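Local coordinates for UBX domain-containing protein 7 (Homo sapiens, PDB 5X3P) that acts as a ubiquitin-binding adapter that links a subset of neddylated cullin-RING ligases to the segregase VCP/p97, which its UBX domain engages, at residues Leu9-Arg12 with Arg18-Ile21; Tyr41-Phe46 with Leu60-Thr65; Pro53-Ser58 with Pro73-Phe78. The protein carries 1 engineered substitution. All blocks are in the same frame, centred on the assembly; numbering follows the deposited sequence.

Contact 1. Residues Leu9-Arg12 with Arg18-Ile21; sequences LMLR and REQI
R18 and R12 face each other as a non-hydrogen-bonded pair of this antiparallel β hairpin and run side by side. R18 NE stands 3.4 Å from R12 NE, two donors with nothing to exchange. R18 NH2 lies over one face of the R12 guanidinium, whereas R12 NE sits at the edge of the R18 group; the two planes are 67° apart. R18 CB also rests on SE of the selenomethionine M10. Next comes E19, whose backbone N gives to L11 O at 3.1 Å while its O receives L11 N at 2.8 Å. Its carboxylate passes L11 CD1 and is held by Y13 OH and H35 NE2. Q20 meets M10 on the arginine face: the M10 chain bends at chi2 and chi3 (69° and 76°), bringing CE to 3.8 Å from Q20 CD. I21 repeats the paired bonds, its N to L9 O and L9 N to its O, and packs CD1 4.0 Å from L11 CD1. The hairpin is thus zipped by backbone bonds and two-sided: L9, L11 and I21 lie beneath helix 29-38, whereas the adjoining arginines on the other face probably repel each other somewhat.

Contact 2. Residues Tyr41-Phe46 with Leu60-Thr65; sequences YPNERF and LDYDIT
The flat amide of N43 meets the Y62 ring at the ring's edge and not over a face: OD1 and ND2 both lie near the ring plane, yet the amide itself is turned 78° against it. A second pair of flat groups lies within 41-46, where Y41 CD1 stands 3.5 Å above the centre of one face of the F46 ring and P42 O lies at that ring's edge. Across the contact a single direct bond does the work. Y62 OH donates to N43 OD1 at 2.7 Å, the donor tilted 20° from the carbonyl plane, and Y62 CE2 follows at 3.3 Å from the same OD1. With CG anti to the backbone N (chi1 -178°), N43 extends its amide to meet a tyrosine arriving from the opposite direction. One water spans the pair, accepting from N43 ND2 at 2.9 Å and giving a weak bond to Y62 OH. Each residue sits in a shaped loop. P42 O accepts from both R45 N and F46 N, while D61 OD1 takes D63 N at 3.1 Å in an Asx turn, inside a type I turn from D61 to I64. The contact therefore ties two loops on the domain surface. The first leaves helix 29-38, whose Q37 accepts from N43 N, and enters strand 46-50; the second leads to helix 66-69, with T65 at its N-cap, and lays Y62 against V33 of helix 29-38.

Contact 3. Residues Pro53-Ser58 with Pro73-Phe78; sequences PRRKLS and PQETVF
R55 and E75 make the charged part of this contact, their side chains crossing at about a right angle. R55 NH2 is modelled in a salt bridge with E75 OE2, but it crowds the carboxylate, so its exact place is doubtful; the guanidinium and carboxylate planes are 66° apart. A bend at chi2 (-81°) swings the glutamate's end from the strand toward the arginine. Further polar partners fix both groups: E75 OE2 also accepts from C72 N, and R55 NE bonds to T50 OG1. Because E75 is buried, an alanine here would probably leave the R55 guanidinium without its countercharge and C72 N without its acceptor inside the domain. Within 53-58, P53 CB covers one face of that guanidinium, 4.0 Å above its plane and offset toward the rim, with P53 CD loosely near E75 OE2.

This is the β-grasp fold of the ubiquitin superfamily, in which 74-81 is a central strand and 55-56 a short, weakly bonded one at the sheet's edge. P53, which follows a cis peptide bond, and R54 belong to the Phe-Pro-Arg signature of UBX domains, a loop that in relatives inserts into the N domain of p97.

The apolar contact across the segments comes farther along, where L57 CD1 reaches to 4.4 Å from V77 CG1, L57 also touching L71 while V77 packs against L48 of strand 46-50.

How the contacts relate
The three contacts lie in one UBX domain: contacts 1 and 3 on its β-grasp sheet, contact 2 between loops at its surface. Contact 1, the amino-terminal hairpin, closes before the others open; contacts 2 and 3 then interlock, their segments alternating along the chain. Contacts 1 and 3 have centres about 11 Å apart and share the sheet, since strands 6-12 and 74-81 are neighbours: M10 O to V77 N and R12 N to V77 O are probable hydrogen bonds. Contacts 2 and 3, about 12 Å between centres, touch where Y62 meets L57. Contacts 1 and 2 lie on opposite sides of the chain's centre, their centres about 16 Å apart and their nearest atoms about 7 Å. Hairpin, central strand and surface loops thus build the compact module that recruits p97.

Contact 1. Residues Leu9-Arg12 with Arg18-Ile21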
loop_
_atom_site.group_PDB
_atom_site.type_symbol
_atom_site.label_atom_id
_atom_site.label_comp_id
_atom_site.label_asym_id
_atom_site.label_seq_id
_atom_site.Cartn_x
_atom_site.Cartn_y
_atom_site.Cartn_z
ATOM N N LEU A 9 0.870 5.352 6.520
ATOM C CA LEU A 9 0.039 4.222 6.154
ATOM C C LEU A 9 -0.320 3.378 7.360
ATOM O O LEU A 9 0.549 3.072 8.177
ATOM C CB LEU A 9 0.779 3.352 5.126
ATOM C CG LEU A 9 1.208 4.030 3.819
ATOM C CD1 LEU A 9 1.896 3.042 2.890
ATOM C CD2 LEU A 9 -0.004 4.612 3.126
HETATM N N MSE A 10 -1.600 3.015 7.464
HETATM C CA MSE A 10 -2.036 1.902 8.295
HETATM C C MSE A 10 -2.203 0.669 7.394
HETATM O O MSE A 10 -2.984 0.696 6.439
HETATM C CB MSE A 10 -3.370 2.214 8.981
HETATM C CG MSE A 10 -4.076 0.949 9.544
HETATM SE SE MSE A 10 -3.097 0.193 11.070
HETATM C CE MSE A 10 -3.669 1.538 12.325
ATOM N N LEU A 11 -1.466 -0.402 7.694
ATOM C CA LEU A 11 -1.585 -1.645 6.936
ATOM C C LEU A 11 -2.434 -2.644 7.722
ATOM O O LEU A 11 -2.194 -2.896 8.905
ATOM C CB LEU A 11 -0.209 -2.235 6.642
ATOM C CG LEU A 11 0.803 -1.270 6.041
ATOM C CD1 LEU A 11 2.128 -1.997 5.839
ATOM C CD2 LEU A 11 0.286 -0.705 4.717
ATOM N N ARG A 12 -3.458 -3.184 7.071
ATOM C CA ARG A 12 -4.381 -4.099 7.732
ATOM C C ARG A 12 -4.243 -5.462 7.058
ATOM O O ARG A 12 -4.712 -5.646 5.933
ATOM C CB ARG A 12 -5.809 -3.579 7.601
ATOM C CG ARG A 12 -6.043 -2.200 8.209
ATOM C CD ARG A 12 -6.281 -2.290 9.711
ATOM N NE ARG A 12 -7.409 -3.169 10.003
ATOM C CZ ARG A 12 -8.683 -2.793 9.946
ATOM N NH1 ARG A 12 -8.996 -1.547 9.609
ATOM N NH2 ARG A 12 -9.647 -3.664 10.225
ATOM N N ARG A 18 -1.887 -5.556 12.421
ATOM C CA ARG A 18 -1.847 -4.170 11.954
ATOM C C ARG A 18 -0.429 -3.652 12.066
ATOM O O ARG A 18 0.294 -4.011 13.002
ATOM C CB ARG A 18 -2.781 -3.299 12.801
ATOM C CG ARG A 18 -4.222 -3.784 12.799
ATOM C CD ARG A 18 -5.118 -2.859 13.592
ATOM N NE ARG A 18 -6.532 -3.096 13.300
ATOM C CZ ARG A 18 -7.448 -3.417 14.210
ATOM N NH1 ARG A 18 -7.109 -3.536 15.486
ATOM N NH2 ARG A 18 -8.710 -3.615 13.842
ATOM N N GLU A 19 -0.039 -2.781 11.136
ATOM C CA GLU A 19 1.303 -2.234 11.139
ATOM C C GLU A 19 1.243 -0.806 10.627
ATOM O O GLU A 19 0.521 -0.526 9.658
ATOM C CB GLU A 19 2.200 -3.064 10.217
ATOM C CG GLU A 19 3.622 -2.540 10.140
ATOM C CD GLU A 19 4.454 -3.278 9.111
ATOM O OE1 GLU A 19 3.899 -4.139 8.385
ATOM O OE2 GLU A 19 5.669 -2.988 9.029
ATOM N N GLN A 20 1.986 0.102 11.256
ATOM C CA GLN A 20 2.011 1.474 10.746
ATOM C C GLN A 20 3.391 1.828 10.241
ATOM O O GLN A 20 4.392 1.603 10.929
ATOM C CB GLN A 20 1.544 2.470 11.813
ATOM C CG GLN A 20 0.032 2.491 11.996
ATOM C CD GLN A 20 -0.375 3.115 13.299
ATOM O OE1 GLN A 20 -0.387 2.449 14.338
ATOM N NE2 GLN A 20 -0.727 4.409 13.259
ATOM N N ILE A 21 3.447 2.356 9.020
ATOM C CA ILE A 21 4.717 2.779 8.441
ATOM C C ILE A 21 4.532 4.135 7.786
ATOM O O ILE A 21 3.403 4.506 7.460
ATOM C CB ILE A 21 5.219 1.788 7.377
ATOM C CG1 ILE A 21 4.276 1.773 6.161
ATOM C CG2 ILE A 21 5.398 0.399 7.973
ATOM C CD1 ILE A 21 4.769 0.911 4.985
#

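Contact 2. Residues Tyr41-Phe46 with Leu60-Thr65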
loop_
_atom_site.group_PDB
_atom_site.type_symbol
_atom_site.label_atom_id
_atom_site.label_comp_id
_atom_site.label_asym_id
_atom_site.label_seq_id
_atom_site.Cartn_x
_atom_site.Cartn_y
_atom_site.Cartn_z
ATOM N N TYR A 41 3.449 -11.519 2.442
ATOM C CA TYR A 41 2.329 -11.419 1.513
ATOM C C TYR A 41 2.789 -11.082 0.090
ATOM O O TYR A 41 2.781 -9.919 -0.326
ATOM C CB TYR A 41 1.304 -10.406 2.038
ATOM C CG TYR A 41 0.753 -10.796 3.385
ATOM C CD1 TYR A 41 -0.366 -11.598 3.482
ATOM C CD2 TYR A 41 1.364 -10.376 4.560
ATOM C CE1 TYR A 41 -0.876 -11.975 4.706
ATOM C CE2 TYR A 41 0.870 -10.748 5.797
ATOM C CZ TYR A 41 -0.260 -11.547 5.861
ATOM O OH TYR A 41 -0.780 -11.928 7.071
ATOM N N PRO A 42 3.196 -12.113 -0.661
ATOM C CA PRO A 42 3.772 -11.894 -1.989
ATOM C C PRO A 42 2.748 -11.338 -2.968
ATOM O O PRO A 42 1.584 -11.767 -2.949
ATOM C CB PRO A 42 4.223 -13.302 -2.424
ATOM C CG PRO A 42 3.491 -14.245 -1.548
ATOM C CD PRO A 42 3.231 -13.527 -0.254
ATOM N N ASN A 43 3.194 -10.419 -3.825
ATOM C CA ASN A 43 2.320 -9.749 -4.784
ATOM C C ASN A 43 1.560 -10.694 -5.718
ATOM O O ASN A 43 0.440 -10.396 -6.144
ATOM C CB ASN A 43 3.127 -8.743 -5.605
ATOM C CG ASN A 43 2.267 -7.985 -6.596
ATOM O OD1 ASN A 43 1.438 -7.158 -6.201
ATOM N ND2 ASN A 43 2.461 -8.255 -7.893
ATOM N N GLU A 44 2.172 -11.830 -6.043
ATOM C CA GLU A 44 1.527 -12.827 -6.904
ATOM C C GLU A 44 0.236 -13.390 -6.310
ATOM O O GLU A 44 -0.611 -13.901 -7.041
ATOM C CB GLU A 44 2.489 -13.979 -7.267
ATOM C CG GLU A 44 3.804 -14.008 -6.486
ATOM C CD GLU A 44 4.738 -12.852 -6.842
ATOM O OE1 GLU A 44 4.856 -12.533 -8.044
ATOM O OE2 GLU A 44 5.330 -12.252 -5.916
ATOM N N ARG A 45 0.086 -13.294 -4.992
ATOM C CA ARG A 45 -1.072 -13.867 -4.293
ATOM C C ARG A 45 -1.941 -12.799 -3.597
ATOM O O ARG A 45 -3.140 -13.030 -3.360
ATOM C CB ARG A 45 -0.614 -14.912 -3.252
ATOM C CG ARG A 45 -1.751 -15.690 -2.589
ATOM C CD ARG A 45 -1.255 -16.603 -1.453
ATOM N NE ARG A 45 -2.344 -17.362 -0.835
ATOM C CZ ARG A 45 -2.324 -18.679 -0.646
ATOM N NH1 ARG A 45 -1.267 -19.389 -1.028
ATOM N NH2 ARG A 45 -3.356 -19.289 -0.074
ATOM N N PHE A 46 -1.339 -11.653 -3.270
ATOM C CA PHE A 46 -2.039 -10.580 -2.540
ATOM C C PHE A 46 -1.983 -9.244 -3.273
ATOM O O PHE A 46 -1.049 -8.984 -4.038
ATOM C CB PHE A 46 -1.460 -10.409 -1.132
ATOM C CG PHE A 46 -1.601 -11.634 -0.275
ATOM C CD1 PHE A 46 -0.622 -12.623 -0.288
ATOM C CD2 PHE A 46 -2.726 -11.814 0.517
ATOM C CE1 PHE A 46 -0.762 -13.778 0.489
ATOM C CE2 PHE A 46 -2.886 -12.966 1.290
ATOM C CZ PHE A 46 -1.902 -13.950 1.284
ATOM N N LEU A 60 -2.555 -0.055 -10.541
ATOM C CA LEU A 60 -1.597 0.987 -10.891
ATOM C C LEU A 60 -0.218 0.397 -11.158
ATOM O O LEU A 60 0.147 -0.653 -10.605
ATOM C CB LEU A 60 -1.498 2.023 -9.771
ATOM C CG LEU A 60 -2.782 2.741 -9.368
ATOM C CD1 LEU A 60 -2.546 3.590 -8.119
ATOM C CD2 LEU A 60 -3.293 3.616 -10.508
ATOM N N ASP A 61 0.554 1.069 -12.010
ATOM C CA ASP A 61 1.945 0.678 -12.240
ATOM C C ASP A 61 2.761 0.903 -10.971
ATOM O O ASP A 61 2.736 2.000 -10.394
ATOM C CB ASP A 61 2.529 1.525 -13.367
ATOM C CG ASP A 61 3.697 0.859 -14.041
ATOM O OD1 ASP A 61 4.767 0.762 -13.401
ATOM O OD2 ASP A 61 3.540 0.432 -15.209
ATOM N N TYR A 62 3.504 -0.115 -10.536
ATOM C CA TYR A 62 4.228 -0.026 -9.263
ATOM C C TYR A 62 5.388 0.990 -9.319
ATOM O O TYR A 62 5.942 1.393 -8.289
ATOM C CB TYR A 62 4.691 -1.423 -8.811
ATOM C CG TYR A 62 3.537 -2.351 -8.406
ATOM C CD1 TYR A 62 2.271 -1.832 -8.093
ATOM C CD2 TYR A 62 3.711 -3.738 -8.332
ATOM C CE1 TYR A 62 1.212 -2.670 -7.726
ATOM C CE2 TYR A 62 2.651 -4.586 -7.947
ATOM C CZ TYR A 62 1.412 -4.043 -7.653
ATOM O OH TYR A 62 0.365 -4.868 -7.279
ATOM N N ASP A 63 5.737 1.427 -10.525
ATOM C CA ASP A 63 6.861 2.346 -10.694
ATOM C C ASP A 63 6.496 3.824 -10.439
ATOM O O ASP A 63 7.382 4.693 -10.390
ATOM C CB ASP A 63 7.475 2.180 -12.091
ATOM C CG ASP A 63 8.935 2.544 -12.126
ATOM O OD1 ASP A 63 9.653 2.156 -11.184
ATOM O OD2 ASP A 63 9.364 3.228 -13.088
ATOM N N ILE A 64 5.206 4.122 -10.273
ATOM C CA ILE A 64 4.805 5.505 -9.984
ATOM C C ILE A 64 4.912 5.792 -8.484
ATOM O O ILE A 64 4.928 4.877 -7.668
ATOM C CB ILE A 64 3.388 5.847 -10.493
ATOM C CG1 ILE A 64 2.304 5.201 -9.617
ATOM C CG2 ILE A 64 3.242 5.437 -11.960
ATOM C CD1 ILE A 64 0.892 5.523 -10.078
ATOM N N THR A 65 4.970 7.070 -8.127
ATOM C CA THR A 65 5.171 7.460 -6.742
ATOM C C THR A 65 3.840 7.540 -6.043
ATOM O O THR A 65 2.802 7.568 -6.702
ATOM C CB THR A 65 5.816 8.847 -6.638
ATOM O OG1 THR A 65 4.910 9.810 -7.179
ATOM C CG2 THR A 65 7.149 8.898 -7.390
HETATM O O HOH W 1 0.955 -6.926 -9.923
#

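Contact 3. Residues Pro53-Ser58 with Pro73-Phe78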
loop_
_atom_site.group_PDB
_atom_site.type_symbol
_atom_site.label_atom_id
_atom_site.label_comp_id
_atom_site.label_asym_id
_atom_site.label_seq_id
_atom_site.Cartn_x
_atom_site.Cartn_y
_atom_site.Cartn_z
ATOM N N PRO A 53 -9.803 7.370 -0.040
ATOM C CA PRO A 53 -10.534 6.895 -1.231
ATOM C C PRO A 53 -10.251 5.422 -1.543
ATOM O O PRO A 53 -9.212 4.873 -1.132
ATOM C CB PRO A 53 -10.014 7.794 -2.366
ATOM C CG PRO A 53 -8.843 8.575 -1.780
ATOM C CD PRO A 53 -9.002 8.578 -0.307
ATOM N N ARG A 54 -11.199 4.773 -2.209
ATOM C CA ARG A 54 -11.057 3.365 -2.533
ATOM C C ARG A 54 -10.259 3.224 -3.824
ATOM O O ARG A 54 -10.615 3.787 -4.856
ATOM C CB ARG A 54 -12.422 2.698 -2.683
ATOM C CG ARG A 54 -12.338 1.223 -3.051
ATOM C CD ARG A 54 -13.717 0.587 -3.110
ATOM N NE ARG A 54 -13.695 -0.749 -3.716
ATOM C CZ ARG A 54 -13.499 -1.880 -3.039
ATOM N NH1 ARG A 54 -13.292 -1.844 -1.728
ATOM N NH2 ARG A 54 -13.502 -3.048 -3.677
ATOM N N ARG A 55 -9.175 2.465 -3.762
ATOM C CA ARG A 55 -8.295 2.312 -4.905
ATOM C C ARG A 55 -7.785 0.886 -4.906
ATOM O O ARG A 55 -7.446 0.351 -3.856
ATOM C CB ARG A 55 -7.112 3.282 -4.782
ATOM C CG ARG A 55 -7.424 4.747 -5.115
ATOM C CD ARG A 55 -6.264 5.638 -4.700
ATOM N NE ARG A 55 -6.187 5.533 -3.267
ATOM C CZ ARG A 55 -6.105 6.534 -2.413
ATOM N NH1 ARG A 55 -6.006 7.798 -2.806
ATOM N NH2 ARG A 55 -6.101 6.229 -1.141
ATOM N N LYS A 56 -7.744 0.264 -6.077
ATOM C CA LYS A 56 -7.049 -1.004 -6.210
ATOM C C LYS A 56 -5.645 -0.645 -6.664
ATOM O O LYS A 56 -5.442 -0.280 -7.831
ATOM C CB LYS A 56 -7.740 -1.890 -7.246
ATOM C CG LYS A 56 -9.227 -2.128 -6.991
ATOM C CD LYS A 56 -9.495 -3.542 -6.477
ATOM C CE LYS A 56 -10.990 -3.896 -6.535
ATOM N NZ LYS A 56 -11.518 -4.037 -7.931
ATOM N N LEU A 57 -4.683 -0.699 -5.747
ATOM C CA LEU A 57 -3.323 -0.272 -6.058
ATOM C C LEU A 57 -2.665 -1.245 -7.036
ATOM O O LEU A 57 -1.703 -0.905 -7.748
ATOM C CB LEU A 57 -2.492 -0.143 -4.773
ATOM C CG LEU A 57 -3.031 0.773 -3.668
ATOM C CD1 LEU A 57 -2.044 0.793 -2.495
ATOM C CD2 LEU A 57 -3.187 2.185 -4.205
ATOM N N SER A 58 -3.185 -2.464 -7.095
ATOM C CA SER A 58 -2.634 -3.420 -8.040
ATOM C C SER A 58 -3.009 -3.002 -9.457
ATOM O O SER A 58 -2.399 -3.458 -10.416
ATOM C CB SER A 58 -3.108 -4.851 -7.732
ATOM O OG SER A 58 -2.600 -5.793 -8.680
ATOM N N PRO A 73 -2.539 12.133 2.531
ATOM C CA PRO A 73 -1.470 12.161 3.543
ATOM C C PRO A 73 -1.536 10.973 4.496
ATOM O O PRO A 73 -0.511 10.532 5.017
ATOM C CB PRO A 73 -1.765 13.446 4.317
ATOM C CG PRO A 73 -2.331 14.364 3.257
ATOM C CD PRO A 73 -3.242 13.437 2.452
ATOM N N GLN A 74 -2.737 10.454 4.722
ATOM C CA GLN A 74 -2.899 9.276 5.555
ATOM C C GLN A 74 -3.798 8.294 4.829
ATOM O O GLN A 74 -4.815 8.702 4.254
ATOM C CB GLN A 74 -3.524 9.693 6.885
ATOM C CG GLN A 74 -2.718 10.780 7.615
ATOM C CD GLN A 74 -3.293 11.080 8.976
ATOM O OE1 GLN A 74 -4.516 11.008 9.176
ATOM N NE2 GLN A 74 -2.420 11.371 9.936
ATOM N N GLU A 75 -3.422 7.013 4.852
ATOM C CA GLU A 75 -4.186 5.971 4.170
ATOM C C GLU A 75 -4.263 4.727 5.004
ATOM O O GLU A 75 -3.329 4.407 5.748
ATOM C CB GLU A 75 -3.514 5.599 2.843
ATOM C CG GLU A 75 -3.455 6.721 1.844
ATOM C CD GLU A 75 -4.773 6.882 1.103
ATOM O OE1 GLU A 75 -5.676 6.036 1.293
ATOM O OE2 GLU A 75 -4.919 7.831 0.292
ATOM N N THR A 76 -5.372 4.007 4.859
ATOM C CA THR A 76 -5.490 2.675 5.418
ATOM C C THR A 76 -5.445 1.692 4.243
ATOM O O THR A 76 -6.241 1.805 3.295
ATOM C CB THR A 76 -6.810 2.512 6.182
ATOM O OG1 THR A 76 -6.803 3.355 7.342
ATOM C CG2 THR A 76 -6.997 1.066 6.621
ATOM N N VAL A 77 -4.498 0.752 4.283
ATOM C CA VAL A 77 -4.296 -0.161 3.165
ATOM C C VAL A 77 -4.638 -1.576 3.616
ATOM O O VAL A 77 -4.006 -2.107 4.541
ATOM C CB VAL A 77 -2.840 -0.140 2.658
ATOM C CG1 VAL A 77 -2.688 -1.071 1.444
ATOM C CG2 VAL A 77 -2.411 1.278 2.270
ATOM N N PHE A 78 -5.633 -2.179 2.966
ATOM C CA PHE A 78 -5.972 -3.576 3.221
ATOM C C PHE A 78 -5.164 -4.501 2.328
ATOM O O PHE A 78 -5.111 -4.315 1.116
ATOM C CB PHE A 78 -7.458 -3.801 2.987
ATOM C CG PHE A 78 -8.318 -3.041 3.935
ATOM C CD1 PHE A 78 -8.578 -3.551 5.201
ATOM C CD2 PHE A 78 -8.844 -1.800 3.589
ATOM C CE1 PHE A 78 -9.363 -2.842 6.105
ATOM C CE2 PHE A 78 -9.630 -1.083 4.494
ATOM C CZ PHE A 78 -9.888 -1.602 5.746
#